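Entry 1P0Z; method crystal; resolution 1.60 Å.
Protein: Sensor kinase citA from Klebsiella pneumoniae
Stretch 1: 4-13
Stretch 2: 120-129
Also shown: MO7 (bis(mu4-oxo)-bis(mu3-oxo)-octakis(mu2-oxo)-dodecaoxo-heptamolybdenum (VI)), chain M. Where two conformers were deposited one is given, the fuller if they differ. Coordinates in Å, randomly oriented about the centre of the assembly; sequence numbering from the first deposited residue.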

ATOM      1  N   LEU A   4      -7.773  15.598  -8.666  1.00 20.98           N
ATOM      2  CA  LEU A   4      -8.414  14.879  -7.580  1.00 21.27           C
ATOM      3  C   LEU A   4      -7.331  14.811  -6.476  1.00 20.26           C
ATOM      4  O   LEU A   4      -6.538  13.851  -6.426  1.00 20.24           O
ATOM      5  CB  LEU A   4      -8.835  13.450  -7.972  1.00 21.54           C
ATOM      6  CG  LEU A   4      -9.540  12.692  -6.828  1.00 22.71           C
ATOM      7  CD1 LEU A   4     -10.838  13.405  -6.381  1.00 22.90           C
ATOM      8  CD2 LEU A   4      -9.834  11.262  -7.296  1.00 24.19           C
ATOM      9  N   HIS A   5      -7.306  15.844  -5.613  1.00 19.32           N
ATOM     10  CA  HIS A   5      -6.321  15.953  -4.518  1.00 18.89           C
ATOM     11  C   HIS A   5      -4.949  15.518  -5.002  1.00 18.88           C
ATOM     12  O   HIS A   5      -4.311  14.602  -4.475  1.00 18.66           O
ATOM     13  CB  HIS A   5      -6.790  15.104  -3.348  1.00 18.49           C
ATOM     14  CG  HIS A   5      -8.200  15.403  -2.982  1.00 21.07           C
ATOM     15  ND1 HIS A   5      -8.525  16.619  -2.401  1.00 20.87           N
ATOM     16  CD2 HIS A   5      -9.336  14.698  -3.251  1.00 19.69           C
ATOM     17  CE1 HIS A   5      -9.849  16.620  -2.323  1.00 22.08           C
ATOM     18  NE2 HIS A   5     -10.398  15.492  -2.808  1.00 22.08           N
ATOM     19  N   TYR A   6      -4.476  16.242  -6.005  1.00 18.76           N
ATOM     20  CA  TYR A   6      -3.199  15.936  -6.650  1.00 18.16           C
ATOM     21  C   TYR A   6      -2.028  15.786  -5.677  1.00 18.09           C
ATOM     22  O   TYR A   6      -1.309  14.782  -5.734  1.00 18.12           O
ATOM     23  CB  TYR A   6      -2.879  17.040  -7.642  1.00 19.80           C
ATOM     24  CG  TYR A   6      -1.542  16.858  -8.295  1.00 22.73           C
ATOM     25  CD1 TYR A   6      -1.364  15.870  -9.240  1.00 24.40           C
ATOM     26  CD2 TYR A   6      -0.437  17.633  -7.898  1.00 24.84           C
ATOM     27  CE1 TYR A   6      -0.107  15.627  -9.786  1.00 27.45           C
ATOM     28  CE2 TYR A   6       0.827  17.395  -8.452  1.00 25.92           C
ATOM     29  CZ  TYR A   6       0.970  16.393  -9.385  1.00 27.11           C
ATOM     30  OH  TYR A   6       2.210  16.146  -9.958  1.00 32.12           O
ATOM     31  N   GLN A   7      -1.842  16.757  -4.788  1.00 17.29           N
ATOM     32  CA  GLN A   7      -0.718  16.648  -3.863  1.00 18.09           C
ATOM     33  C   GLN A   7      -0.831  15.471  -2.933  1.00 18.71           C
ATOM     34  O   GLN A   7       0.176  14.845  -2.596  1.00 17.94           O
ATOM     35  CB  GLN A   7      -0.529  17.930  -3.035  1.00 18.44           C
ATOM     36  CG  GLN A   7       0.012  19.092  -3.853  1.00 21.09           C
ATOM     37  CD  GLN A   7       0.631  20.172  -2.924  1.00 24.63           C
ATOM     38  OE1 GLN A   7       1.485  19.855  -2.099  1.00 27.74           O
ATOM     39  NE2 GLN A   7       0.192  21.414  -3.042  1.00 23.92           N
ATOM     40  N   VAL A   8      -2.034  15.188  -2.457  1.00 18.48           N
ATOM     41  CA  VAL A   8      -2.178  14.024  -1.580  1.00 17.39           C
ATOM     42  C   VAL A   8      -1.791  12.741  -2.326  1.00 17.79           C
ATOM     43  O   VAL A   8      -1.127  11.870  -1.779  1.00 18.11           O
ATOM     44  CB  VAL A   8      -3.626  13.925  -1.077  1.00 18.80           C
ATOM     45  CG1 VAL A   8      -3.854  12.603  -0.296  1.00 18.64           C
ATOM     46  CG2 VAL A   8      -3.898  15.176  -0.152  1.00 18.65           C
ATOM     47  N   GLY A   9      -2.259  12.602  -3.567  1.00 17.26           N
ATOM     48  CA  GLY A   9      -1.936  11.397  -4.322  1.00 17.19           C
ATOM     49  C   GLY A   9      -0.427  11.264  -4.532  1.00 18.53           C
ATOM     50  O   GLY A   9       0.101  10.160  -4.403  1.00 18.29           O
ATOM     51  N   GLN A  10       0.260  12.377  -4.793  1.00 18.30           N
ATOM     52  CA  GLN A  10       1.710  12.315  -5.001  1.00 19.34           C
ATOM     53  C   GLN A  10       2.418  11.900  -3.722  1.00 18.16           C
ATOM     54  O   GLN A  10       3.369  11.126  -3.789  1.00 19.63           O
ATOM     55  CB  GLN A  10       2.221  13.658  -5.539  1.00 22.63           C
ATOM     56  CG  GLN A  10       1.744  13.951  -6.966  1.00 24.40           C
ATOM     57  CD  GLN A  10       2.134  12.843  -7.965  1.00 29.93           C
ATOM     58  OE1 GLN A  10       3.305  12.631  -8.234  1.00 32.99           O
ATOM     59  NE2 GLN A  10       1.139  12.127  -8.485  1.00 32.94           N
ATOM     60  N   ARG A  11       1.957  12.408  -2.579  1.00 17.92           N
ATOM     61  CA  ARG A  11       2.518  12.055  -1.267  1.00 17.68           C
ATOM     62  C   ARG A  11       2.315  10.562  -1.020  1.00 18.05           C
ATOM     63  O   ARG A  11       3.222   9.839  -0.563  1.00 19.10           O
ATOM     64  CB  ARG A  11       1.832  12.866  -0.134  1.00 20.35           C
ATOM     65  CG  ARG A  11       2.544  14.168   0.250  1.00 25.34           C
ATOM     66  CD  ARG A  11       3.796  13.875   1.139  1.00 28.11           C
ATOM     67  NE  ARG A  11       3.407  13.445   2.492  1.00 29.03           N
ATOM     68  CZ  ARG A  11       4.149  12.670   3.286  1.00 29.74           C
ATOM     69  NH1 ARG A  11       5.344  12.215   2.872  1.00 27.93           N
ATOM     70  NH2 ARG A  11       3.694  12.338   4.503  1.00 30.82           N
ATOM     71  N   ALA A  12       1.124  10.075  -1.350  1.00 16.91           N
ATOM     72  CA  ALA A  12       0.842   8.651  -1.133  1.00 16.92           C
ATOM     73  C   ALA A  12       1.722   7.788  -2.029  1.00 16.79           C
ATOM     74  O   ALA A  12       2.254   6.743  -1.582  1.00 18.07           O
ATOM     75  CB  ALA A  12      -0.644   8.373  -1.450  1.00 18.70           C
ATOM     76  N   LEU A  13       1.859   8.206  -3.280  1.00 16.29           N
ATOM     77  CA  LEU A  13       2.635   7.430  -4.240  1.00 18.21           C
ATOM     78  C   LEU A  13       4.117   7.372  -3.861  1.00 18.46           C
ATOM     79  O   LEU A  13       4.731   6.291  -3.902  1.00 16.98           O
ATOM     80  CB  LEU A  13       2.441   7.991  -5.653  1.00 18.93           C
ATOM     81  CG  LEU A  13       3.248   7.308  -6.765  1.00 21.12           C
ATOM     82  CD1 LEU A  13       2.942   5.805  -6.799  1.00 22.51           C
ATOM     83  CD2 LEU A  13       2.914   8.017  -8.082  1.00 22.45           C
ATOM     84  N   SER A 120       0.250  -0.304  -0.504  1.00 15.46           N
ATOM     85  CA  SER A 120      -0.763   0.714  -0.819  1.00 16.57           C
ATOM     86  C   SER A 120      -0.779   1.672   0.366  1.00 16.62           C
ATOM     87  O   SER A 120      -0.990   1.243   1.506  1.00 17.68           O
ATOM     88  CB  SER A 120      -2.148   0.052  -0.960  1.00 16.85           C
ATOM     89  OG  SER A 120      -3.148   1.060  -1.187  1.00 17.80           O
ATOM     90  N   VAL A 121      -0.552   2.958   0.095  1.00 15.86           N
ATOM     91  CA  VAL A 121      -0.595   3.966   1.151  1.00 16.73           C
ATOM     92  C   VAL A 121      -1.841   4.790   0.839  1.00 16.37           C
ATOM     93  O   VAL A 121      -1.972   5.335  -0.247  1.00 16.91           O
ATOM     94  CB  VAL A 121       0.665   4.850   1.111  1.00 16.07           C
ATOM     95  CG1 VAL A 121       0.517   6.024   2.046  1.00 17.58           C
ATOM     96  CG2 VAL A 121       1.907   3.974   1.462  1.00 18.33           C
ATOM     97  N   GLY A 122      -2.733   4.897   1.804  1.00 16.07           N
ATOM     98  CA  GLY A 122      -3.993   5.570   1.523  1.00 15.89           C
ATOM     99  C   GLY A 122      -4.370   6.718   2.436  1.00 17.14           C
ATOM    100  O   GLY A 122      -4.010   6.745   3.616  1.00 16.40           O
ATOM    101  N   TYR A 123      -5.094   7.668   1.831  1.00 16.53           N
ATOM    102  CA  TYR A 123      -5.605   8.850   2.549  1.00 16.93           C
ATOM    103  C   TYR A 123      -7.115   8.918   2.335  1.00 17.29           C
ATOM    104  O   TYR A 123      -7.574   9.092   1.211  1.00 18.33           O
ATOM    105  CB  TYR A 123      -4.998  10.145   2.006  1.00 16.95           C
ATOM    106  CG  TYR A 123      -3.545  10.355   2.373  1.00 18.59           C
ATOM    107  CD1 TYR A 123      -2.532   9.649   1.723  1.00 18.97           C
ATOM    108  CD2 TYR A 123      -3.194  11.276   3.355  1.00 19.05           C
ATOM    109  CE1 TYR A 123      -1.173   9.861   2.043  1.00 19.64           C
ATOM    110  CE2 TYR A 123      -1.847  11.501   3.697  1.00 18.84           C
ATOM    111  CZ  TYR A 123      -0.846  10.778   3.029  1.00 20.27           C
ATOM    112  OH  TYR A 123       0.450  10.982   3.405  1.00 19.64           O
ATOM    113  N   THR A 124      -7.913   8.731   3.383  0.59 17.21           N
ATOM    114  CA  THR A 124      -9.365   8.788   3.199  0.59 18.75           C
ATOM    115  C   THR A 124      -9.770  10.261   3.032  0.59 19.19           C
ATOM    116  O   THR A 124      -9.512  11.101   3.893  0.59 19.90           O
ATOM    117  CB  THR A 124     -10.084   8.143   4.392  0.59 18.84           C
ATOM    118  OG1 THR A 124      -9.799   6.742   4.374  0.59 19.25           O
ATOM    119  CG2 THR A 124     -11.621   8.385   4.313  0.59 17.54           C
ATOM    120  N   ILE A 125     -10.443  10.533   1.931  1.00 19.78           N
ATOM    121  CA  ILE A 125     -10.776  11.870   1.525  1.00 22.97           C
ATOM    122  C   ILE A 125     -11.565  12.721   2.480  1.00 24.24           C
ATOM    123  O   ILE A 125     -11.248  13.911   2.685  1.00 22.72           O
ATOM    124  CB  ILE A 125     -11.405  11.816   0.097  1.00 24.94           C
ATOM    125  CG1 ILE A 125     -10.298  11.372  -0.897  1.00 25.25           C
ATOM    126  CG2 ILE A 125     -11.855  13.203  -0.349  1.00 26.08           C
ATOM    127  CD1 ILE A 125     -10.804  10.976  -2.289  1.00 28.07           C
ATOM    128  N   GLU A 126     -12.543  12.119   3.109  1.00 24.76           N
ATOM    129  CA  GLU A 126     -13.357  12.888   4.001  1.00 28.17           C
ATOM    130  C   GLU A 126     -12.559  13.394   5.177  1.00 29.23           C
ATOM    131  O   GLU A 126     -12.950  14.401   5.769  1.00 29.90           O
ATOM    132  CB  GLU A 126     -14.574  12.053   4.435  1.00 29.97           C
ATOM    133  CG  GLU A 126     -15.025  12.226   5.885  1.00 36.32           C
ATOM    134  CD  GLU A 126     -14.280  11.278   6.824  1.00 39.70           C
ATOM    135  OE1 GLU A 126     -14.348  10.042   6.633  1.00 42.80           O
ATOM    136  OE2 GLU A 126     -13.621  11.764   7.757  1.00 40.71           O
ATOM    137  N   GLN A 127     -11.450  12.728   5.512  1.00 28.02           N
ATOM    138  CA  GLN A 127     -10.618  13.111   6.641  1.00 29.58           C
ATOM    139  C   GLN A 127      -9.492  14.113   6.315  1.00 28.44           C
ATOM    140  O   GLN A 127      -8.733  14.513   7.188  1.00 28.47           O
ATOM    141  CB  GLN A 127     -10.019  11.860   7.277  1.00 32.12           C
ATOM    142  CG  GLN A 127     -11.033  10.907   7.920  1.00 35.81           C
ATOM    143  CD  GLN A 127     -10.419   9.538   8.213  1.00 37.37           C
ATOM    144  OE1 GLN A 127      -9.307   9.441   8.740  1.00 39.50           O
ATOM    145  NE2 GLN A 127     -11.141   8.480   7.869  1.00 38.86           N
ATOM    146  N   LEU A 128      -9.358  14.505   5.058  1.00 27.55           N
ATOM    147  CA  LEU A 128      -8.319  15.476   4.730  1.00 28.96           C
ATOM    148  C   LEU A 128      -8.578  16.815   5.449  1.00 30.71           C
ATOM    149  O   LEU A 128      -9.719  17.211   5.630  1.00 29.42           O
ATOM    150  CB  LEU A 128      -8.308  15.753   3.226  1.00 29.16           C
ATOM    151  CG  LEU A 128      -7.883  14.561   2.360  1.00 27.90           C
ATOM    152  CD1 LEU A 128      -8.009  14.943   0.894  1.00 30.07           C
ATOM    153  CD2 LEU A 128      -6.459  14.154   2.685  1.00 29.42           C
ATOM    154  N   GLU A 129      -7.500  17.519   5.784  1.00 31.34           N
ATOM    155  CA  GLU A 129      -7.568  18.817   6.418  1.00 33.06           C
ATOM    156  C   GLU A 129      -7.473  19.768   5.243  1.00 32.67           C
ATOM    157  O   GLU A 129      -6.436  19.961   4.607  1.00 30.10           O
ATOM    158  CB  GLU A 129      -6.387  19.042   7.344  1.00 36.47           C
ATOM    159  CG  GLU A 129      -6.653  20.176   8.292  1.00 40.20           C
ATOM    160  CD  GLU A 129      -7.718  19.792   9.277  1.00 42.51           C
ATOM    161  OE1 GLU A 129      -7.470  18.840  10.043  1.00 43.72           O
ATOM    162  OE2 GLU A 129      -8.797  20.423   9.276  1.00 44.55           O
TER
HETATM  163 MO1  MO7 M1630      -6.433  21.718  -2.524  1.00 24.33          MO
HETATM  164  O1  MO7 M1630      -5.030  22.341  -3.032  1.00 22.86           O
HETATM  165  O2  MO7 M1630      -8.147  20.620  -1.997  1.00 25.44           O
HETATM  166  O3  MO7 M1630      -5.812  20.654  -1.056  1.00 23.92           O
HETATM  167  O4  MO7 M1630      -7.150  23.068  -1.576  1.00 26.19           O
HETATM  168  O5  MO7 M1630      -5.683  19.858  -3.539  1.00 21.91           O
HETATM  169 MO2  MO7 M1630      -9.278  22.118  -0.920  1.00 28.68          MO
HETATM  170  O6  MO7 M1630     -10.662  21.354  -0.494  1.00 25.91           O
HETATM  171  O7  MO7 M1630      -8.159  21.353   0.383  1.00 23.13           O
HETATM  172  O8  MO7 M1630      -9.461  23.724  -0.224  1.00 29.25           O
HETATM  173 MO3  MO7 M1630      -7.564  19.536  -0.242  1.00 24.64          MO
HETATM  174  O9  MO7 M1630      -6.629  18.244  -1.414  1.00 21.95           O
HETATM  175  O10 MO7 M1630      -9.035  18.664  -0.064  1.00 23.36           O
HETATM  176  O11 MO7 M1630      -6.744  19.193   1.233  1.00 24.16           O
HETATM  177 MO4  MO7 M1630      -4.815  18.798  -1.916  1.00 21.52          MO
HETATM  178  O12 MO7 M1630      -3.428  20.022  -2.453  1.00 21.58           O
HETATM  179  O13 MO7 M1630      -4.097  18.570  -0.326  1.00 19.98           O
HETATM  180  O14 MO7 M1630      -4.372  17.341  -2.824  1.00 19.81           O
HETATM  181 MO5  MO7 M1630      -3.815  20.561  -4.255  1.00 23.12          MO
HETATM  182  O15 MO7 M1630      -3.131  19.208  -5.095  1.00 22.72           O
HETATM  183  O16 MO7 M1630      -2.600  21.777  -4.429  1.00 23.61           O
HETATM  184  O17 MO7 M1630      -7.408  21.802  -4.157  1.00 25.01           O
HETATM  185  O18 MO7 M1630      -9.753  22.475  -2.722  1.00 27.01           O
HETATM  186  O19 MO7 M1630      -5.073  21.170  -5.565  1.00 22.99           O
HETATM  187 MO6  MO7 M1630      -9.331  20.844  -3.771  1.00 26.66          MO
HETATM  188 MO7  MO7 M1630      -6.647  20.125  -5.455  1.00 23.31          MO
HETATM  189  O20 MO7 M1630      -8.251  19.470  -4.657  1.00 25.03           O
HETATM  190  O21 MO7 M1630     -10.571  19.901  -3.296  1.00 26.23           O
HETATM  191  O22 MO7 M1630      -9.912  21.591  -5.249  1.00 26.46           O
HETATM  192  O23 MO7 M1630      -7.413  20.955  -6.824  1.00 25.31           O
HETATM  193  O24 MO7 M1630      -6.088  18.635  -6.171  1.00 22.23           O

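The most unusual feature of this contact is the imidazole of His5, which serves a protein neighbour and a heptamolybdate cluster at once. Leu128 CD1 lies over one face of the ring, 3.9 Å from the His5 ring centroid and 20° off the normal, a CH-pi arrangement. At the ring edge, His5 ND1 donates a hydrogen bond to MO7 O9 (2.7 Å). A flat ring with a polar edge suits both roles. His5 NE2 approaches Ile125 CG2 (3.7 Å); although the CA-to-CB bond of Ile125 points sideways, the end of its side chain comes nearer.

His5 is the N-cap residue of the helix, and the first helical amides, free of backbone partners within the turn, turn to the cluster: Tyr6 N to MO7 O24 (2.9 Å) and Gln7 N to MO7 O15 (2.8 Å). The anion thus occupies the helix N-terminus, where exposed NH groups favour negative charge.

Beyond His5 the helix runs nearly antiparallel to strand 120-124, at 152°, with axes approaching to 7.9 Å. No hydrogen bond links the two stretches, so this part of the contact rests on apolar packing. Val8 points toward the strand: Val8 CG1 lies 3.5 Å from Tyr123 CG, and Leu128 CD2 is 4.0 Å from Val8 CG2 and 4.3 Å from Val8 CG1. One turn on, Ala12 sits where the backbones are close, its CA 5.4 Å from Val121 CA. Its single methyl fits this narrow gap, with Ala12 CB 3.5 Å from Val121 O and 3.8 Å from Tyr123 CE1, at the edge of the tyrosine ring.

Tyr123, buried, contributes the largest covered area, its long ring spanning from Val8 to Arg11. Arg11 NH2 lies 3.7 Å from Tyr123 OH, the first hydrogen-bonded elsewhere in the structure, the second just beyond a stretch. Altogether 410 Å² is buried.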